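Local coordinates for protein carbohydrate kinase, FGGY (PDB 3H6E) that probably transfers a phosphate group from ATP to a sugar substrate, as other carbohydrate kinases of the FGGY family do, at residues G54-L57 / L58-S62; V425-G428 / A429-I433; P200-R203 / A204-V208; L192-A195 / A196-A199; D233-A236 / A237-A240. All blocks are in the same frame, centred on the assembly; numbering follows the deposited sequence.

Contact 1: G54-L57 / L58-S62; sequences GRWL and LDVLS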
loop_
_atom_site.group_PDB
_atom_site.type_symbol
_atom_site.label_atom_id
_atom_site.label_comp_id
_atom_site.label_asym_id
_atom_site.label_seq_id
_atom_site.Cartn_x
_atom_site.Cartn_y
_atom_site.Cartn_z
ATOM N N GLY A 54 -8.560 9.185 -18.745
ATOM C CA GLY A 54 -7.810 10.249 -19.382
ATOM C C GLY A 54 -8.715 11.423 -19.695
ATOM O O GLY A 54 -8.318 12.580 -19.563
ATOM N N ARG A 55 -9.943 11.122 -20.106
ATOM C CA ARG A 55 -10.927 12.160 -20.388
ATOM C C ARG A 55 -11.352 12.887 -19.116
ATOM O O ARG A 55 -11.142 14.093 -18.991
ATOM C CB ARG A 55 -12.145 11.579 -21.108
ATOM C CG ARG A 55 -11.796 10.875 -22.406
ATOM C CD ARG A 55 -13.035 10.382 -23.138
ATOM N NE ARG A 55 -12.718 9.304 -24.071
ATOM C CZ ARG A 55 -13.048 8.031 -23.877
ATOM N NH1 ARG A 55 -13.715 7.681 -22.785
ATOM N NH2 ARG A 55 -12.721 7.108 -24.775
ATOM N N TRP A 56 -11.939 12.156 -18.173
ATOM C CA TRP A 56 -12.389 12.761 -16.921
ATOM C C TRP A 56 -11.354 13.724 -16.353
ATOM O O TRP A 56 -11.697 14.801 -15.864
ATOM C CB TRP A 56 -12.714 11.693 -15.873
ATOM C CG TRP A 56 -12.915 12.260 -14.489
ATOM C CD1 TRP A 56 -13.994 12.974 -14.045
ATOM C CD2 TRP A 56 -12.016 12.163 -13.374
ATOM N NE1 TRP A 56 -13.823 13.324 -12.727
ATOM C CE2 TRP A 56 -12.618 12.840 -12.291
ATOM C CE3 TRP A 56 -10.762 11.570 -13.184
ATOM C CZ2 TRP A 56 -12.010 12.938 -11.038
ATOM C CZ3 TRP A 56 -10.159 11.671 -11.939
ATOM C CH2 TRP A 56 -10.784 12.348 -10.883
ATOM N N LEU A 57 -10.086 13.335 -16.422
ATOM C CA LEU A 57 -9.033 14.104 -15.766
ATOM C C LEU A 57 -8.480 15.236 -16.635
ATOM O O LEU A 57 -7.709 16.065 -16.159
ATOM C CB LEU A 57 -7.921 13.185 -15.243
ATOM C CG LEU A 57 -6.622 12.982 -16.018
ATOM C CD1 LEU A 57 -5.577 13.979 -15.549
ATOM C CD2 LEU A 57 -6.122 11.562 -15.806
ATOM N N LEU A 58 -8.878 15.276 -17.903
ATOM C CA LEU A 58 -8.611 16.447 -18.732
ATOM C C LEU A 58 -9.695 17.495 -18.503
ATOM O O LEU A 58 -9.462 18.691 -18.683
ATOM C CB LEU A 58 -8.510 16.079 -20.214
ATOM C CG LEU A 58 -7.114 15.665 -20.683
ATOM C CD1 LEU A 58 -7.083 15.451 -22.186
ATOM C CD2 LEU A 58 -6.076 16.699 -20.266
ATOM N N ASP A 59 -10.876 17.034 -18.101
ATOM C CA ASP A 59 -11.960 17.922 -17.690
ATOM C C ASP A 59 -11.575 18.643 -16.410
ATOM O O ASP A 59 -11.453 19.866 -16.381
ATOM C CB ASP A 59 -13.245 17.131 -17.438
ATOM C CG ASP A 59 -13.840 16.559 -18.706
ATOM O OD1 ASP A 59 -13.480 17.044 -19.800
ATOM O OD2 ASP A 59 -14.670 15.627 -18.606
ATOM N N VAL A 60 -11.389 17.869 -15.348
ATOM C CA VAL A 60 -11.092 18.420 -14.032
ATOM C C VAL A 60 -9.832 19.282 -14.042
ATOM O O VAL A 60 -9.747 20.273 -13.316
ATOM C CB VAL A 60 -10.982 17.305 -12.966
ATOM C CG1 VAL A 60 -10.091 16.188 -13.462
ATOM C CG2 VAL A 60 -10.472 17.863 -11.648
ATOM N N LEU A 61 -8.859 18.910 -14.870
ATOM C CA LEU A 61 -7.646 19.709 -15.014
ATOM C C LEU A 61 -7.965 21.084 -15.589
ATOM O O LEU A 61 -7.334 22.080 -15.229
ATOM C CB LEU A 61 -6.617 18.999 -15.898
ATOM C CG LEU A 61 -5.723 17.954 -15.229
ATOM C CD1 LEU A 61 -4.620 17.542 -16.177
ATOM C CD2 LEU A 61 -5.136 18.489 -13.939
ATOM N N SER A 62 -8.947 21.132 -16.485
ATOM C CA SER A 62 -9.376 22.391 -17.082
ATOM C C SER A 62 -9.873 23.354 -16.012
ATOM O O SER A 62 -9.720 24.569 -16.136
ATOM C CB SER A 62 -10.473 22.151 -18.122
ATOM O OG SER A 62 -9.971 21.462 -19.257
#

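Contact 2: V425-G428 / A429-I433; sequences VSFG and ALRLI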
loop_
_atom_site.group_PDB
_atom_site.type_symbol
_atom_site.label_atom_id
_atom_site.label_comp_id
_atom_site.label_asym_id
_atom_site.label_seq_id
_atom_site.Cartn_x
_atom_site.Cartn_y
_atom_site.Cartn_z
ATOM N N VAL A 425 -5.445 11.414 1.443
ATOM C CA VAL A 425 -4.596 10.306 1.028
ATOM C C VAL A 425 -3.493 10.732 0.052
ATOM O O VAL A 425 -2.468 10.056 -0.066
ATOM C CB VAL A 425 -5.440 9.173 0.403
ATOM C CG1 VAL A 425 -5.768 9.488 -1.050
ATOM C CG2 VAL A 425 -4.717 7.844 0.520
ATOM N N SER A 426 -3.695 11.858 -0.629
ATOM C CA SER A 426 -2.781 12.292 -1.690
ATOM C C SER A 426 -1.670 13.249 -1.238
ATOM O O SER A 426 -0.832 13.655 -2.048
ATOM C CB SER A 426 -3.567 12.930 -2.848
ATOM O OG SER A 426 -4.402 11.986 -3.502
ATOM N N PHE A 427 -1.652 13.606 0.042
ATOM C CA PHE A 427 -0.681 14.589 0.519
ATOM C C PHE A 427 0.762 14.192 0.228
ATOM O O PHE A 427 1.550 15.007 -0.255
ATOM C CB PHE A 427 -0.836 14.866 2.016
ATOM C CG PHE A 427 0.328 15.618 2.604
ATOM C CD1 PHE A 427 0.552 16.943 2.269
ATOM C CD2 PHE A 427 1.212 14.992 3.469
ATOM C CE1 PHE A 427 1.625 17.635 2.792
ATOM C CE2 PHE A 427 2.287 15.680 4.000
ATOM C CZ PHE A 427 2.493 17.006 3.661
ATOM N N GLY A 428 1.101 12.943 0.534
ATOM C CA GLY A 428 2.467 12.465 0.430
ATOM C C GLY A 428 3.258 13.019 -0.737
ATOM O O GLY A 428 4.399 13.442 -0.573
ATOM N N ALA A 429 2.651 13.018 -1.917
ATOM C CA ALA A 429 3.333 13.436 -3.139
ATOM C C ALA A 429 3.935 14.842 -3.061
ATOM O O ALA A 429 4.976 15.107 -3.653
ATOM C CB ALA A 429 2.395 13.323 -4.327
ATOM N N LEU A 430 3.276 15.745 -2.343
ATOM C CA LEU A 430 3.801 17.096 -2.167
ATOM C C LEU A 430 5.241 17.075 -1.667
ATOM O O LEU A 430 6.068 17.888 -2.082
ATOM C CB LEU A 430 2.932 17.885 -1.189
ATOM C CG LEU A 430 1.761 18.683 -1.766
ATOM C CD1 LEU A 430 0.890 17.833 -2.675
ATOM C CD2 LEU A 430 0.940 19.289 -0.640
ATOM N N ARG A 431 5.537 16.133 -0.776
ATOM C CA ARG A 431 6.863 16.028 -0.180
ATOM C C ARG A 431 7.920 15.630 -1.206
ATOM O O ARG A 431 9.116 15.605 -0.911
ATOM C CB ARG A 431 6.842 15.042 0.987
ATOM C CG ARG A 431 5.874 15.431 2.094
ATOM C CD ARG A 431 6.401 15.010 3.452
ATOM N NE ARG A 431 7.816 15.335 3.593
ATOM C CZ ARG A 431 8.800 14.452 3.453
ATOM N NH1 ARG A 431 8.522 13.185 3.175
ATOM N NH2 ARG A 431 10.064 14.831 3.592
ATOM N N LEU A 432 7.468 15.330 -2.416
ATOM C CA LEU A 432 8.363 15.003 -3.511
ATOM C C LEU A 432 8.911 16.305 -4.103
ATOM O O LEU A 432 10.016 16.342 -4.657
ATOM C CB LEU A 432 7.602 14.206 -4.569
ATOM C CG LEU A 432 8.221 12.913 -5.096
ATOM C CD1 LEU A 432 9.096 12.247 -4.040
ATOM C CD2 LEU A 432 7.121 11.972 -5.571
ATOM N N ILE A 433 8.124 17.370 -3.974
ATOM C CA ILE A 433 8.531 18.700 -4.408
ATOM C C ILE A 433 9.239 19.421 -3.270
ATOM O O ILE A 433 10.407 19.791 -3.383
ATOM C CB ILE A 433 7.318 19.549 -4.812
ATOM C CG1 ILE A 433 6.431 18.790 -5.801
ATOM C CG2 ILE A 433 7.774 20.886 -5.387
ATOM C CD1 ILE A 433 5.111 19.477 -6.080
#

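Contact 3: P200-R203 / A204-V208; sequences PIVR and AGDTV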
loop_
_atom_site.group_PDB
_atom_site.type_symbol
_atom_site.label_atom_id
_atom_site.label_comp_id
_atom_site.label_asym_id
_atom_site.label_seq_id
_atom_site.Cartn_x
_atom_site.Cartn_y
_atom_site.Cartn_z
ATOM N N PRO A 200 13.037 3.710 -19.379
ATOM C CA PRO A 200 14.173 3.967 -18.486
ATOM C C PRO A 200 13.715 4.340 -17.085
ATOM O O PRO A 200 12.816 5.166 -16.927
ATOM C CB PRO A 200 14.877 5.152 -19.152
ATOM C CG PRO A 200 14.547 5.005 -20.597
ATOM C CD PRO A 200 13.143 4.464 -20.640
ATOM N N ILE A 201 14.319 3.720 -16.079
ATOM C CA ILE A 201 13.959 3.991 -14.692
ATOM C C ILE A 201 14.407 5.379 -14.245
ATOM O O ILE A 201 15.542 5.796 -14.490
ATOM C CB ILE A 201 14.531 2.929 -13.733
ATOM C CG1 ILE A 201 13.730 1.629 -13.848
ATOM C CG2 ILE A 201 14.512 3.446 -12.302
ATOM C CD1 ILE A 201 14.293 0.479 -13.037
ATOM N N VAL A 202 13.493 6.083 -13.591
ATOM C CA VAL A 202 13.733 7.432 -13.095
ATOM C C VAL A 202 13.278 7.493 -11.642
ATOM O O VAL A 202 12.537 6.620 -11.183
ATOM C CB VAL A 202 12.980 8.471 -13.962
ATOM C CG1 VAL A 202 12.293 9.523 -13.119
ATOM C CG2 VAL A 202 13.918 9.101 -14.978
ATOM N N ARG A 203 13.743 8.496 -10.908
ATOM C CA ARG A 203 13.336 8.670 -9.517
ATOM C C ARG A 203 12.012 9.425 -9.428
ATOM O O ARG A 203 11.786 10.391 -10.155
ATOM C CB ARG A 203 14.445 9.360 -8.723
ATOM C CG ARG A 203 15.769 8.617 -8.834
ATOM C CD ARG A 203 16.903 9.289 -8.082
ATOM N NE ARG A 203 16.922 8.938 -6.663
ATOM C CZ ARG A 203 17.131 7.710 -6.194
ATOM N NH1 ARG A 203 17.322 6.695 -7.028
ATOM N NH2 ARG A 203 17.136 7.496 -4.885
ATOM N N ALA A 204 11.141 8.961 -8.534
ATOM C CA ALA A 204 9.776 9.478 -8.400
ATOM C C ALA A 204 9.678 11.004 -8.402
ATOM O O ALA A 204 8.705 11.571 -8.905
ATOM C CB ALA A 204 9.118 8.906 -7.139
ATOM N N GLY A 205 10.681 11.666 -7.836
ATOM C CA GLY A 205 10.674 13.114 -7.739
ATOM C C GLY A 205 11.280 13.824 -8.935
ATOM O O GLY A 205 11.181 15.048 -9.049
ATOM N N ASP A 206 11.918 13.062 -9.822
ATOM C CA ASP A 206 12.504 13.621 -11.034
ATOM C C ASP A 206 11.425 14.226 -11.902
ATOM O O ASP A 206 10.262 13.852 -11.803
ATOM C CB ASP A 206 13.242 12.547 -11.833
ATOM C CG ASP A 206 14.565 12.170 -11.213
ATOM O OD1 ASP A 206 15.092 12.976 -10.418
ATOM O OD2 ASP A 206 15.078 11.070 -11.519
ATOM N N THR A 207 11.818 15.162 -12.758
ATOM C CA THR A 207 10.892 15.756 -13.710
ATOM C C THR A 207 10.867 14.920 -14.979
ATOM O O THR A 207 11.900 14.729 -15.625
ATOM C CB THR A 207 11.295 17.195 -14.076
ATOM O OG1 THR A 207 11.360 17.997 -12.890
ATOM C CG2 THR A 207 10.285 17.794 -15.035
ATOM N N VAL A 208 9.694 14.409 -15.328
ATOM C CA VAL A 208 9.538 13.662 -16.568
ATOM C C VAL A 208 9.642 14.625 -17.743
ATOM O O VAL A 208 10.239 14.307 -18.772
ATOM C CB VAL A 208 8.191 12.919 -16.624
ATOM C CG1 VAL A 208 8.077 12.128 -17.921
ATOM C CG2 VAL A 208 8.050 12.002 -15.429
#

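Contact 4: L192-A195 / A196-A199; sequences LGWA and ARFA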
loop_
_atom_site.group_PDB
_atom_site.type_symbol
_atom_site.label_atom_id
_atom_site.label_comp_id
_atom_site.label_asym_id
_atom_site.label_seq_id
_atom_site.Cartn_x
_atom_site.Cartn_y
_atom_site.Cartn_z
ATOM N N LEU A 192 13.643 -13.285 -19.748
ATOM C CA LEU A 192 12.523 -13.322 -20.684
ATOM C C LEU A 192 12.538 -12.156 -21.667
ATOM O O LEU A 192 11.733 -12.110 -22.596
ATOM C CB LEU A 192 11.199 -13.324 -19.920
ATOM C CG LEU A 192 10.883 -14.543 -19.053
ATOM C CD1 LEU A 192 9.656 -14.269 -18.199
ATOM C CD2 LEU A 192 10.685 -15.791 -19.906
ATOM N N GLY A 193 13.443 -11.210 -21.458
ATOM C CA GLY A 193 13.501 -10.031 -22.302
ATOM C C GLY A 193 12.497 -8.970 -21.884
ATOM O O GLY A 193 12.307 -7.978 -22.586
ATOM N N TRP A 194 11.852 -9.174 -20.738
ATOM C CA TRP A 194 10.890 -8.200 -20.230
ATOM C C TRP A 194 11.576 -6.917 -19.767
ATOM O O TRP A 194 11.095 -5.813 -20.032
ATOM C CB TRP A 194 10.056 -8.792 -19.090
ATOM C CG TRP A 194 9.073 -9.844 -19.539
ATOM C CD1 TRP A 194 8.764 -10.185 -20.824
ATOM C CD2 TRP A 194 8.248 -10.663 -18.698
ATOM N NE1 TRP A 194 7.810 -11.176 -20.835
ATOM C CE2 TRP A 194 7.475 -11.485 -19.543
ATOM C CE3 TRP A 194 8.091 -10.783 -17.313
ATOM C CZ2 TRP A 194 6.562 -12.416 -19.050
ATOM C CZ3 TRP A 194 7.185 -11.706 -16.825
ATOM C CH2 TRP A 194 6.432 -12.511 -17.692
ATOM N N ALA A 195 12.703 -7.067 -19.078
ATOM C CA ALA A 195 13.432 -5.921 -18.543
ATOM C C ALA A 195 13.833 -4.943 -19.641
ATOM O O ALA A 195 13.874 -3.733 -19.423
ATOM C CB ALA A 195 14.660 -6.385 -17.771
ATOM N N ALA A 196 14.117 -5.475 -20.824
ATOM C CA ALA A 196 14.554 -4.653 -21.947
ATOM C C ALA A 196 13.414 -3.828 -22.541
ATOM O O ALA A 196 13.651 -2.846 -23.247
ATOM C CB ALA A 196 15.198 -5.525 -23.019
ATOM N N ARG A 197 12.178 -4.230 -22.257
ATOM C CA ARG A 197 11.009 -3.534 -22.788
ATOM C C ARG A 197 10.607 -2.313 -21.955
ATOM O O ARG A 197 9.865 -1.455 -22.430
ATOM C CB ARG A 197 9.816 -4.483 -22.879
ATOM C CG ARG A 197 10.038 -5.719 -23.731
ATOM C CD ARG A 197 8.803 -6.608 -23.662
ATOM N NE ARG A 197 8.973 -7.884 -24.347
ATOM C CZ ARG A 197 8.065 -8.856 -24.338
ATOM N NH1 ARG A 197 6.925 -8.696 -23.674
ATOM N NH2 ARG A 197 8.294 -9.989 -24.989
ATOM N N PHE A 198 11.090 -2.241 -20.718
ATOM C CA PHE A 198 10.697 -1.166 -19.804
ATOM C C PHE A 198 11.304 0.204 -20.117
ATOM O O PHE A 198 12.476 0.320 -20.482
ATOM C CB PHE A 198 10.997 -1.556 -18.352
ATOM C CG PHE A 198 9.894 -2.340 -17.700
ATOM C CD1 PHE A 198 8.904 -1.693 -16.978
ATOM C CD2 PHE A 198 9.840 -3.720 -17.816
ATOM C CE1 PHE A 198 7.886 -2.406 -16.380
ATOM C CE2 PHE A 198 8.821 -4.440 -17.220
ATOM C CZ PHE A 198 7.841 -3.779 -16.501
ATOM N N ALA A 199 10.488 1.241 -19.961
ATOM C CA ALA A 199 10.960 2.613 -20.071
ATOM C C ALA A 199 12.046 2.872 -19.032
ATOM O O ALA A 199 11.997 2.318 -17.933
ATOM C CB ALA A 199 9.810 3.573 -19.882
#

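Contact 5: D233-A236 / A237-A240; sequences DSNA and ALLA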
loop_
_atom_site.group_PDB
_atom_site.type_symbol
_atom_site.label_atom_id
_atom_site.label_comp_id
_atom_site.label_asym_id
_atom_site.label_seq_id
_atom_site.Cartn_x
_atom_site.Cartn_y
_atom_site.Cartn_z
ATOM N N ASP A 233 0.654 4.145 -5.169
ATOM C CA ASP A 233 -0.300 4.483 -4.112
ATOM C C ASP A 233 0.327 4.386 -2.735
ATOM O O ASP A 233 0.449 5.380 -2.028
ATOM C CB ASP A 233 -1.515 3.549 -4.154
ATOM C CG ASP A 233 -2.743 4.217 -4.724
ATOM O OD1 ASP A 233 -2.670 5.428 -5.017
ATOM O OD2 ASP A 233 -3.783 3.541 -4.878
ATOM N N SER A 234 0.731 3.178 -2.361
ATOM C CA SER A 234 1.151 2.900 -0.990
ATOM C C SER A 234 2.336 3.727 -0.508
ATOM O O SER A 234 2.411 4.063 0.676
ATOM C CB SER A 234 1.441 1.411 -0.796
ATOM O OG SER A 234 0.243 0.696 -0.557
ATOM N N ASN A 235 3.263 4.047 -1.405
ATOM C CA ASN A 235 4.429 4.833 -1.005
ATOM C C ASN A 235 4.091 6.297 -0.748
ATOM O O ASN A 235 4.842 7.003 -0.078
ATOM C CB ASN A 235 5.566 4.704 -2.018
ATOM C CG ASN A 235 6.177 3.318 -2.032
ATOM O OD1 ASN A 235 7.203 3.074 -1.395
ATOM N ND2 ASN A 235 5.546 2.396 -2.753
ATOM N N ALA A 236 2.959 6.747 -1.278
ATOM C CA ALA A 236 2.477 8.092 -0.997
ATOM C C ALA A 236 2.356 8.283 0.509
ATOM O O ALA A 236 2.828 9.280 1.064
ATOM C CB ALA A 236 1.134 8.331 -1.671
ATOM N N ALA A 237 1.720 7.319 1.165
ATOM C CA ALA A 237 1.513 7.375 2.607
ATOM C C ALA A 237 2.834 7.346 3.372
ATOM O O ALA A 237 2.939 7.903 4.461
ATOM C CB ALA A 237 0.617 6.231 3.053
ATOM N N LEU A 238 3.838 6.686 2.804
ATOM C CA LEU A 238 5.144 6.605 3.447
ATOM C C LEU A 238 5.836 7.962 3.422
ATOM O O LEU A 238 6.360 8.423 4.444
ATOM C CB LEU A 238 6.014 5.537 2.788
ATOM C CG LEU A 238 5.554 4.102 3.035
ATOM C CD1 LEU A 238 6.570 3.112 2.473
ATOM C CD2 LEU A 238 5.321 3.858 4.525
ATOM N N LEU A 239 5.834 8.595 2.250
ATOM C CA LEU A 239 6.291 9.975 2.125
ATOM C C LEU A 239 5.642 10.839 3.190
ATOM O O LEU A 239 6.320 11.549 3.927
ATOM C CB LEU A 239 5.942 10.536 0.750
ATOM C CG LEU A 239 6.993 10.367 -0.340
ATOM C CD1 LEU A 239 6.518 11.031 -1.624
ATOM C CD2 LEU A 239 8.316 10.950 0.117
ATOM N N ALA A 240 4.317 10.773 3.259
ATOM C CA ALA A 240 3.564 11.526 4.254
ATOM C C ALA A 240 4.088 11.259 5.664
ATOM O O ALA A 240 4.523 12.176 6.362
ATOM C CB ALA A 240 2.088 11.193 4.163
#

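Contact 1: G54-L57 / L58-S62
The first torsion of Val60, at 48°, sets CG1 between its own backbone N and carbonyl carbon, and this turns the methyl back over the preceding turn toward Trp56 and Leu57. There CG1 lies 3.3 Å from Leu57 CA. The same methyl sits over one face of the Trp56 indole, 4.4 Å from CE2. The side chains of Leu57 and Leu61 lie side by side and point the same way, and their CD1 atoms meet at 3.7 Å. In Leu61, chi1 is -83°, with CG anti to the carbonyl carbon. All these residues belong to helix 50-63, which packs on the mixed sheet of the N-terminal domain, a fold of the actin-like ATPase clan. Leu57 reaches Ile11 and Leu61 reaches Ile9, both on strand 9-13. Trp56 and Val60 extend across strands 17-23 and 29-36. With an alanine at Leu61, a gap would probably open beside Leu57 CD1, leaving that side chain freer to turn. The backbone holds the spacing. Val60 N donates an almost straight bond to Trp56 O, 3.1 Å long with an angle of 174° at the hydrogen. Arg55 O takes two donors. Asp59 N lies nearly along the C=O axis at 3.1 Å, while Leu58 N comes from above the carbonyl plane at 2.8 Å. Asp59 CB rests 3.2 Å from Trp56 O. The CB of Arg55 points away from residues 58-62, and its NH1 forms a salt bridge with Asp52.

Contact 2: V425-G428 / A429-I433
Phe427 O accepts from Leu430 N at 2.8 Å and Gly428 O accepts from Arg431 N at 2.9 Å, so each bond spans three residues. Leu430 N is tilted 26° from the carbonyl plane of its acceptor; Arg431 N stands well above that of Gly428. The Phe427 side chain follows the turn forward, with CG anti to the backbone N (chi1 167°). The Phe427 and Leu430 side chains cross at about a right angle, and Phe427 CD1 touches Leu430 CD2 at 3.8 Å. Farther round the ring, CZ lies 4.0 Å from Arg431 CG, so the aliphatic base of the arginine shares in the packing. The arginine chain then bends twice. Its NH2 bonds to Pro435 O and its NH1 to Leu239 O, two carbonyls that hold the guanidinium. Ala429 and Leu430 turn their side chains to Val10 of strand 9-13. This short helical segment belongs by sequence to the C-terminal FGGY family region, yet it packs on the sheet of the N-terminal domain. Such a return from the second domain to the first is consistent with the second connecting helix of the actin-like ATPase fold, next to the hinge.

Contact 3: P200-R203 / A204-V208
The carboxylate of Asp206 receives the backbone N-H of Arg203 from above its plane, with N and OD2 3.0 Å apart. Arg203 CB lies 3.3 Å from the same OD2. The flat guanidinium of Arg203 does not stack on this carboxylate. The two planes are turned 58° apart, and Arg203 NE stays 5.6 Å from Asp206 OD2, so the opposite charges are near but not paired. The motif is a type I beta turn from Arg203 to Asp206, with Ala204 and Gly205 at its two corners. Its closing bond runs from Asp206 N to Arg203 O, 2.7 Å long. The first and last residues of the turn are thus joined twice, backbone to backbone and backbone to side chain. The second bond depends on the first torsion of Asp206. At -75° it places CG anti to the carbonyl carbon, and the carboxylate swings back over the turn to reach the N-H. The turn leads from strand 201-202, which pairs with strand 166-167, into strand 207-210. That strand is an outermost strand of the N-terminal sheet and runs antiparallel to strand 226-232. Ala204, Asp206 and Val208 make backbone bonds to Gly230, Ala229 and Val227 there. The end of the Arg203 side chain heads off from the turn, where NH2 makes a weak bond to His289 O. Val202 crosses Asp206 at a slant and also touches Ala229. Val202 CG1 packs 3.4 Å from Asp206 CB and 3.6 Å from the OD2 that accepts the Arg203 N-H.

Contact 4: L192-A195 / A196-A199
Trp194 CD1 lies over one face of the Arg197 guanidinium, offset toward its rim and 3.7 Å from NH1. The planes of indole and guanidinium are 54° apart, so the groups meet aslant and do not stack flat. Arg197 runs extended from CG to NE, and its CG passes 3.4 Å from Gly193 O. The ring edge of Phe198 faces the Trp194 carbonyl, with CD2 3.3 Å from Trp194 O. That carbonyl also accepts the Arg197 N-H, at 2.9 Å from N and from well above its plane. A weaker bond follows from Phe198 N to Ala195 O, 3.4 Å long. The turn follows helix 187-191, which ends in a Schellman motif at Gly193 with its positive phi of 82°. Farther out, Asp137 of helix 129-139 fixes both polar groups: OD1 forms a salt bridge with Arg197 NH1, and OD2 takes the Trp194 NE1 hydrogen bond. A leucine in place of Arg197 would probably leave Asp137 OD1 without its charged mate and Trp194 CD1 without its flat neighbour. Phe198 packs on Leu149 of strand 148-151, and its ring meets that of Phe185.

Contact 5: D233-A236 / A237-A240
Ala237 opens the second segment with its CB 3.7 Å from Ser234 O, one turn back along helix 233-241. Its N-H gives the same carbonyl a weak bond. Leu238 follows. Its chi1 of -70° keeps CG anti to the carbonyl carbon and beside the backbone N, and the side chain slants across that of Asn235. Leu238 CB lies 3.4 Å from Asn235 O. Leu238 N makes a weak bond to that oxygen as well. Beyond the helix, Leu238 reaches Met264 and Leu266 of strand 261-266, in the sheet of the C-terminal domain. Leu239 gives the stronger bond to Asn235 O, 3.0 Å from N and almost straight, with an angle of 175° at the hydrogen. Leu239 CB sits 3.4 Å from Ala236 O. The side chain goes on to Leu231 of strand 226-232, which Ala236 also touches. Ala240 closes the walk with a bond from N to Ala236 O, 3.0 Å long and 170° at the hydrogen. Its CB rests 3.7 Å from that same oxygen, and its side chain also meets Phe427. The bonding therefore changes along the segment. The start has weak bonds three residues back, and the end has straight bonds four residues back, as in a regular alpha-helix. Between these residues the helix is held mainly by its backbone. Its apolar side chains are left to pack outward, Ala236 and Leu239 on strand 226-232 and Leu238 on strand 261-266, which implies a helix lying between the two sheets.

How the contacts relate
Along the chain the order is contact 1, contact 4, contact 3, contact 5 and contact 2. Contacts 4 and 3 adjoin in sequence, their centres about 18 Å apart. Contacts 1 and 4 are farthest apart, about 31 Å between centres. Contacts 2 and 5 lie closest, about 8 Å between centres, and Leu239 CD1 packs against Leu432 CD1 there at 3.7 Å. Contact 2 also touches contact 3, through Leu432 and Gly205. Contacts 1 and 2 both pack on strands 9-13 and 17-23. Contacts 3 and 5 meet strand 226-232 of the same sheet. The meeting of contacts 2 and 5 joins two family regions, consistent with paired connecting helices near the interdomain hinge.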